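Side-chain contacts in HdaB,HdaA (Adhesin), HUS-associated diffuse adherence (Escherichia coli, PDB 5D55), which forms the minor tip subunit of the Hda (AAF/IV) chaperone-usher pilus of enteroaggregative Escherichia coli and probably takes part in adhesion: residues 30-35 and 72-77; 105-110 and 122-127. One frame throughout, in Å; residues are numbered along the deposited sequence.

Both contacts lie in the HdaB part of an engineered HdaB-HdaA fusion and belong to one apolar core, their centres about 8 Å apart. Contact 1 reaches across a single sheet, from 30-35 to 72-77, over the strand that lies between them; that strand supplies 105-110, the first half of contact 2, which then crosses to the opposing sheet at 122-127. Backbone pairing ties the two together: Leu32 N lies 2.8 Å from Ile107 O, and Gly35 N lies 2.7 Å from Phe105 O, both probable hydrogen bonds. Phe122 continues the core of contact 2 into contact 1, where it touches Leu32 and Ile76.

Contact 1 (30-35 and 72-77); sequences VKLATG and HNLRIR
Leu32 meets Leu74 and Ile76 through a single methyl, CD1, and all three residues are buried. The evidence for each pairing is apolar: Leu32 CD1 lies 3.7 Å from Leu74 CD2, where the ends of the two leucines meet head-on, and Leu32 CD1 lies 3.9 Å from Ile76 CG2, where the side chains cross obliquely. In Leu74 the CG is anti to the backbone N (chi1 164°), which extends the branch toward 30-35; in Leu32 chi1 (-57°) swings CG to the backbone-N side, and chi2 (173°) then sets CD1 anti to CA, where it meets both partners. Ile76 offers its short branch, CG2, rather than the longer CG1-CD1 arm.

Hydrogen bonding between 30-35 and 72-77 is absent, as expected for strands that are not neighbours: the nearest CA atoms, those of Leu32 and Ile76, are 8.9 Å apart. Strand 102-109 runs between them and pairs with both, Ile107 with Leu32 and Ala33 (a classic beta bulge), Glu108 with Arg77; on its other side 30-35 pairs with Met17 and His19.

The charged residues Arg75 and Arg77, which alternate with Leu74 and Ile76, leave on the other face of the sheet. Arg75 forms a salt bridge with Glu55, and Arg77 NH1 forms salt bridges with both Asp28 and Asp110. On the core side, Phe122 packs on Leu32 and Tyr120 on Leu74, and His151, in the HdaA part of the second subunit's engineered fusion, also touches Leu32.

Only 86 Å² is buried between the two segments, with one methyl set against two. Such chemistry gives little directional preference, so the spacing of the two strands is probably set by their shared pairing with 102-109.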
loop_
_atom_site.group_PDB
_atom_site.type_symbol
_atom_site.label_atom_id
_atom_site.label_comp_id
_atom_site.label_asym_id
_atom_site.label_seq_id
_atom_site.Cartn_x
_atom_site.Cartn_y
_atom_site.Cartn_z
ATOM N N VAL B 30 -21.720 16.071 16.864
ATOM C CA VAL B 30 -21.979 15.057 17.905
ATOM C C VAL B 30 -21.333 13.720 17.517
ATOM O O VAL B 30 -21.542 13.225 16.406
ATOM C CB VAL B 30 -23.496 14.892 18.197
ATOM C CG1 VAL B 30 -23.776 13.627 18.994
ATOM C CG2 VAL B 30 -24.031 16.117 18.932
ATOM N N LYS B 31 -20.549 13.152 18.432
ATOM C CA LYS B 31 -19.782 11.932 18.152
ATOM C C LYS B 31 -20.657 10.693 18.282
ATOM O O LYS B 31 -21.251 10.447 19.342
ATOM C CB LYS B 31 -18.562 11.835 19.075
ATOM C CG LYS B 31 -17.531 12.939 18.869
ATOM C CD LYS B 31 -16.615 13.058 20.084
ATOM C CE LYS B 31 -15.391 13.917 19.786
ATOM N NZ LYS B 31 -14.520 14.009 21.010
ATOM N N LEU B 32 -20.733 9.922 17.203
ATOM C CA LEU B 32 -21.558 8.715 17.148
ATOM C C LEU B 32 -20.729 7.425 17.241
ATOM O O LEU B 32 -21.272 6.356 17.556
ATOM C CB LEU B 32 -22.372 8.671 15.859
ATOM C CG LEU B 32 -23.315 9.831 15.523
ATOM C CD1 LEU B 32 -23.842 9.624 14.136
ATOM C CD2 LEU B 32 -24.457 9.943 16.523
ATOM N N ALA B 33 -19.435 7.540 16.946
ATOM C CA ALA B 33 -18.465 6.435 17.074
ATOM C C ALA B 33 -17.038 6.960 17.191
ATOM O O ALA B 33 -16.727 8.047 16.698
ATOM C CB ALA B 33 -18.576 5.472 15.891
ATOM N N THR B 34 -16.173 6.179 17.836
ATOM C CA THR B 34 -14.765 6.544 18.032
ATOM C C THR B 34 -13.889 5.557 17.291
ATOM O O THR B 34 -13.999 4.341 17.487
ATOM C CB THR B 34 -14.364 6.528 19.524
ATOM O OG1 THR B 34 -15.267 7.341 20.277
ATOM C CG2 THR B 34 -12.902 7.019 19.728
ATOM N N GLY B 35 -13.027 6.084 16.429
ATOM C CA GLY B 35 -12.182 5.253 15.603
ATOM C C GLY B 35 -10.716 5.418 15.946
ATOM O O GLY B 35 -10.318 6.380 16.586
ATOM N N HIS B 72 -34.673 5.517 7.430
ATOM C CA HIS B 72 -34.465 6.958 7.338
ATOM C C HIS B 72 -32.984 7.272 7.176
ATOM O O HIS B 72 -32.132 6.386 7.325
ATOM C CB HIS B 72 -34.993 7.645 8.590
ATOM C CG HIS B 72 -36.484 7.727 8.652
ATOM N ND1 HIS B 72 -37.172 8.895 8.407
ATOM C CD2 HIS B 72 -37.419 6.790 8.937
ATOM C CE1 HIS B 72 -38.468 8.677 8.544
ATOM N NE2 HIS B 72 -38.647 7.406 8.862
ATOM N N ASN B 73 -32.679 8.537 6.899
ATOM C CA ASN B 73 -31.325 8.955 6.555
ATOM C C ASN B 73 -30.608 9.712 7.667
ATOM O O ASN B 73 -31.223 10.472 8.425
ATOM C CB ASN B 73 -31.332 9.785 5.262
ATOM C CG ASN B 73 -32.002 9.060 4.100
ATOM O OD1 ASN B 73 -32.998 9.536 3.546
ATOM N ND2 ASN B 73 -31.479 7.904 3.744
ATOM N N LEU B 74 -29.299 9.488 7.757
ATOM C CA LEU B 74 -28.442 10.214 8.679
ATOM C C LEU B 74 -27.205 10.678 7.921
ATOM O O LEU B 74 -26.584 9.890 7.218
ATOM C CB LEU B 74 -28.024 9.318 9.848
ATOM C CG LEU B 74 -26.835 9.756 10.716
ATOM C CD1 LEU B 74 -27.153 11.005 11.541
ATOM C CD2 LEU B 74 -26.401 8.607 11.611
ATOM N N ARG B 75 -26.851 11.951 8.071
ATOM C CA ARG B 75 -25.692 12.503 7.377
ATOM C C ARG B 75 -24.518 12.534 8.346
ATOM O O ARG B 75 -24.632 13.094 9.445
ATOM C CB ARG B 75 -25.975 13.917 6.836
ATOM C CG ARG B 75 -26.765 13.992 5.521
ATOM C CD ARG B 75 -28.285 13.849 5.745
ATOM N NE ARG B 75 -29.059 13.992 4.506
ATOM C CZ ARG B 75 -30.365 13.731 4.391
ATOM N NH1 ARG B 75 -31.071 13.304 5.435
ATOM N NH2 ARG B 75 -30.971 13.891 3.222
ATOM N N ILE B 76 -23.408 11.915 7.945
ATOM C CA ILE B 76 -22.227 11.807 8.813
ATOM C C ILE B 76 -20.956 12.283 8.142
ATOM O O ILE B 76 -20.898 12.349 6.924
ATOM C CB ILE B 76 -22.006 10.364 9.317
ATOM C CG1 ILE B 76 -21.944 9.373 8.145
ATOM C CG2 ILE B 76 -23.058 10.016 10.352
ATOM C CD1 ILE B 76 -21.415 8.000 8.509
ATOM N N ARG B 77 -19.953 12.629 8.951
ATOM C CA ARG B 77 -18.613 12.987 8.459
ATOM C C ARG B 77 -17.579 12.402 9.421
ATOM O O ARG B 77 -17.926 12.049 10.545
ATOM C CB ARG B 77 -18.440 14.514 8.392
ATOM C CG ARG B 77 -18.512 15.226 9.746
ATOM C CD ARG B 77 -17.913 16.626 9.658
ATOM N NE ARG B 77 -17.911 17.325 10.944
ATOM C CZ ARG B 77 -18.863 18.168 11.345
ATOM N NH1 ARG B 77 -19.907 18.427 10.568
ATOM N NH2 ARG B 77 -18.773 18.752 12.526
#

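Contact 2 (105-110 and 122-127)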
loop_
_atom_site.group_PDB
_atom_site.type_symbol
_atom_site.label_atom_id
_atom_site.label_comp_id
_atom_site.label_asym_id
_atom_site.label_seq_id
_atom_site.Cartn_x
_atom_site.Cartn_y
_atom_site.Cartn_z
ATOM N N PHE B 105 -9.918 9.105 15.362
ATOM C CA PHE B 105 -10.886 9.874 14.595
ATOM C C PHE B 105 -12.292 9.555 15.121
ATOM O O PHE B 105 -12.453 8.637 15.950
ATOM C CB PHE B 105 -10.758 9.568 13.088
ATOM C CG PHE B 105 -11.066 8.133 12.721
ATOM C CD1 PHE B 105 -12.362 7.751 12.358
ATOM C CD2 PHE B 105 -10.068 7.164 12.762
ATOM C CE1 PHE B 105 -12.646 6.432 12.028
ATOM C CE2 PHE B 105 -10.339 5.845 12.431
ATOM C CZ PHE B 105 -11.624 5.472 12.070
ATOM N N TYR B 106 -13.298 10.302 14.657
ATOM C CA TYR B 106 -14.690 10.058 15.047
ATOM C C TYR B 106 -15.629 10.027 13.848
ATOM O O TYR B 106 -15.329 10.598 12.792
ATOM C CB TYR B 106 -15.184 11.104 16.062
ATOM C CG TYR B 106 -14.270 11.275 17.258
ATOM C CD1 TYR B 106 -14.443 10.508 18.404
ATOM C CD2 TYR B 106 -13.223 12.197 17.229
ATOM C CE1 TYR B 106 -13.588 10.653 19.500
ATOM C CE2 TYR B 106 -12.376 12.357 18.303
ATOM C CZ TYR B 106 -12.562 11.580 19.442
ATOM O OH TYR B 106 -11.720 11.735 20.522
ATOM N N ILE B 107 -16.754 9.333 14.007
ATOM C CA ILE B 107 -17.881 9.520 13.115
ATOM C C ILE B 107 -18.732 10.552 13.830
ATOM O O ILE B 107 -19.073 10.382 15.011
ATOM C CB ILE B 107 -18.711 8.219 12.896
ATOM C CG1 ILE B 107 -17.857 7.065 12.343
ATOM C CG2 ILE B 107 -19.956 8.506 12.027
ATOM C CD1 ILE B 107 -17.381 7.265 10.897
ATOM N N GLU B 108 -19.019 11.655 13.147
ATOM C CA GLU B 108 -19.784 12.746 13.753
ATOM C C GLU B 108 -21.005 13.079 12.921
ATOM O O GLU B 108 -21.004 12.883 11.706
ATOM C CB GLU B 108 -18.922 13.994 13.917
ATOM C CG GLU B 108 -17.729 13.796 14.861
ATOM C CD GLU B 108 -16.940 15.071 15.105
ATOM O OE1 GLU B 108 -17.191 16.085 14.411
ATOM O OE2 GLU B 108 -16.071 15.058 16.000
ATOM N N VAL B 109 -22.027 13.618 13.579
ATOM C CA VAL B 109 -23.211 14.103 12.897
ATOM C C VAL B 109 -22.800 15.296 12.028
ATOM O O VAL B 109 -22.164 16.236 12.505
ATOM C CB VAL B 109 -24.295 14.529 13.912
ATOM C CG1 VAL B 109 -25.496 15.086 13.193
ATOM C CG2 VAL B 109 -24.698 13.327 14.783
ATOM N N ASP B 110 -23.167 15.244 10.757
ATOM C CA ASP B 110 -22.777 16.292 9.804
ATOM C C ASP B 110 -23.967 17.228 9.574
ATOM O O ASP B 110 -24.851 16.936 8.767
ATOM C CB ASP B 110 -22.285 15.644 8.508
ATOM C CG ASP B 110 -21.682 16.651 7.522
ATOM O OD1 ASP B 110 -21.433 17.814 7.902
ATOM O OD2 ASP B 110 -21.463 16.269 6.355
ATOM N N PHE B 122 -22.184 2.162 10.259
ATOM C CA PHE B 122 -21.057 2.951 9.763
ATOM C C PHE B 122 -19.956 2.015 9.280
ATOM O O PHE B 122 -19.558 1.102 10.016
ATOM C CB PHE B 122 -20.451 3.843 10.850
ATOM C CG PHE B 122 -21.444 4.646 11.650
ATOM C CD1 PHE B 122 -22.573 5.214 11.063
ATOM C CD2 PHE B 122 -21.192 4.891 12.988
ATOM C CE1 PHE B 122 -23.458 5.979 11.823
ATOM C CE2 PHE B 122 -22.064 5.645 13.754
ATOM C CZ PHE B 122 -23.201 6.192 13.166
ATOM N N SER B 123 -19.466 2.248 8.061
ATOM C CA SER B 123 -18.322 1.525 7.502
ATOM C C SER B 123 -17.250 2.535 7.158
ATOM O O SER B 123 -17.529 3.525 6.465
ATOM C CB SER B 123 -18.706 0.763 6.235
ATOM O OG SER B 123 -17.557 0.258 5.568
ATOM N N VAL B 124 -16.034 2.292 7.640
ATOM C CA VAL B 124 -14.902 3.187 7.355
ATOM C C VAL B 124 -13.701 2.373 6.896
ATOM O O VAL B 124 -13.561 1.187 7.242
ATOM C CB VAL B 124 -14.505 4.074 8.582
ATOM C CG1 VAL B 124 -15.660 5.004 8.979
ATOM C CG2 VAL B 124 -14.112 3.206 9.749
ATOM N N SER B 125 -12.852 3.005 6.094
ATOM C CA SER B 125 -11.624 2.379 5.639
ATOM C C SER B 125 -10.489 3.359 5.878
ATOM O O SER B 125 -10.721 4.563 6.047
ATOM C CB SER B 125 -11.711 1.983 4.164
ATOM O OG SER B 125 -12.670 0.968 3.987
ATOM N N GLY B 126 -9.266 2.851 5.917
ATOM C CA GLY B 126 -8.135 3.725 6.181
ATOM C C GLY B 126 -6.809 3.103 5.835
ATOM O O GLY B 126 -6.693 1.872 5.688
ATOM N N GLU B 127 -5.806 3.967 5.700
ATOM C CA GLU B 127 -4.452 3.570 5.313
ATOM C C GLU B 127 -3.484 4.632 5.825
ATOM O O GLU B 127 -3.907 5.747 6.178
ATOM C CB GLU B 127 -4.349 3.452 3.776
ATOM C CG GLU B 127 -4.517 4.790 3.027
ATOM C CD GLU B 127 -4.736 4.672 1.506
ATOM O OE1 GLU B 127 -5.190 3.620 1.001
ATOM O OE2 GLU B 127 -4.459 5.665 0.805
#
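Ile107 points from strand 102-109 at Phe122 and Val124, and can be traced outward atom by atom. Its CB already lies 4.2 Å from Phe122 CD2. The branch CG2, anti to the backbone N, stands over the Phe122 ring: it is 3.9 Å from the centroid and 9° off the ring normal, so the methyl sits almost squarely above the centre in a CH-pi contact. The other branch begins at CG1, 4.0 Å from Phe122 CD2, and then turns away from the ring (chi2 -69°). Its end, CD1, meets Val124 CG1 tip to tip at 3.4 Å, tighter than usual carbon-carbon contact.

These residues join the facing layers of an Ig-like beta-sandwich, the fold expected of a chaperone-usher pilus subunit. The axes of strand segments 105-109 and 122-127 pass 9.8 Å apart at closest, with an angle of 142° between their directions; that separation is too large for backbone pairing and leaves side chains to fill the gap. Leu16, in the same sheet as Ile107, touches both Ile107 and Phe122 between the sheets.

Phe105 extends the contact toward the start of its segment. Its ring atom CZ approaches Val124 CG2 at 4.1 Å, with the methyl at the ring edge, near the ring plane, as the two side chains run antiparallel. Alongside, residues 122-126 pair with an antiparallel strand of the second subunit, so the sheet runs on across the interface; there Ser125 OG is hydrogen-bonded to Thr146 OG1, in the HdaA part of that chain's engineered fusion.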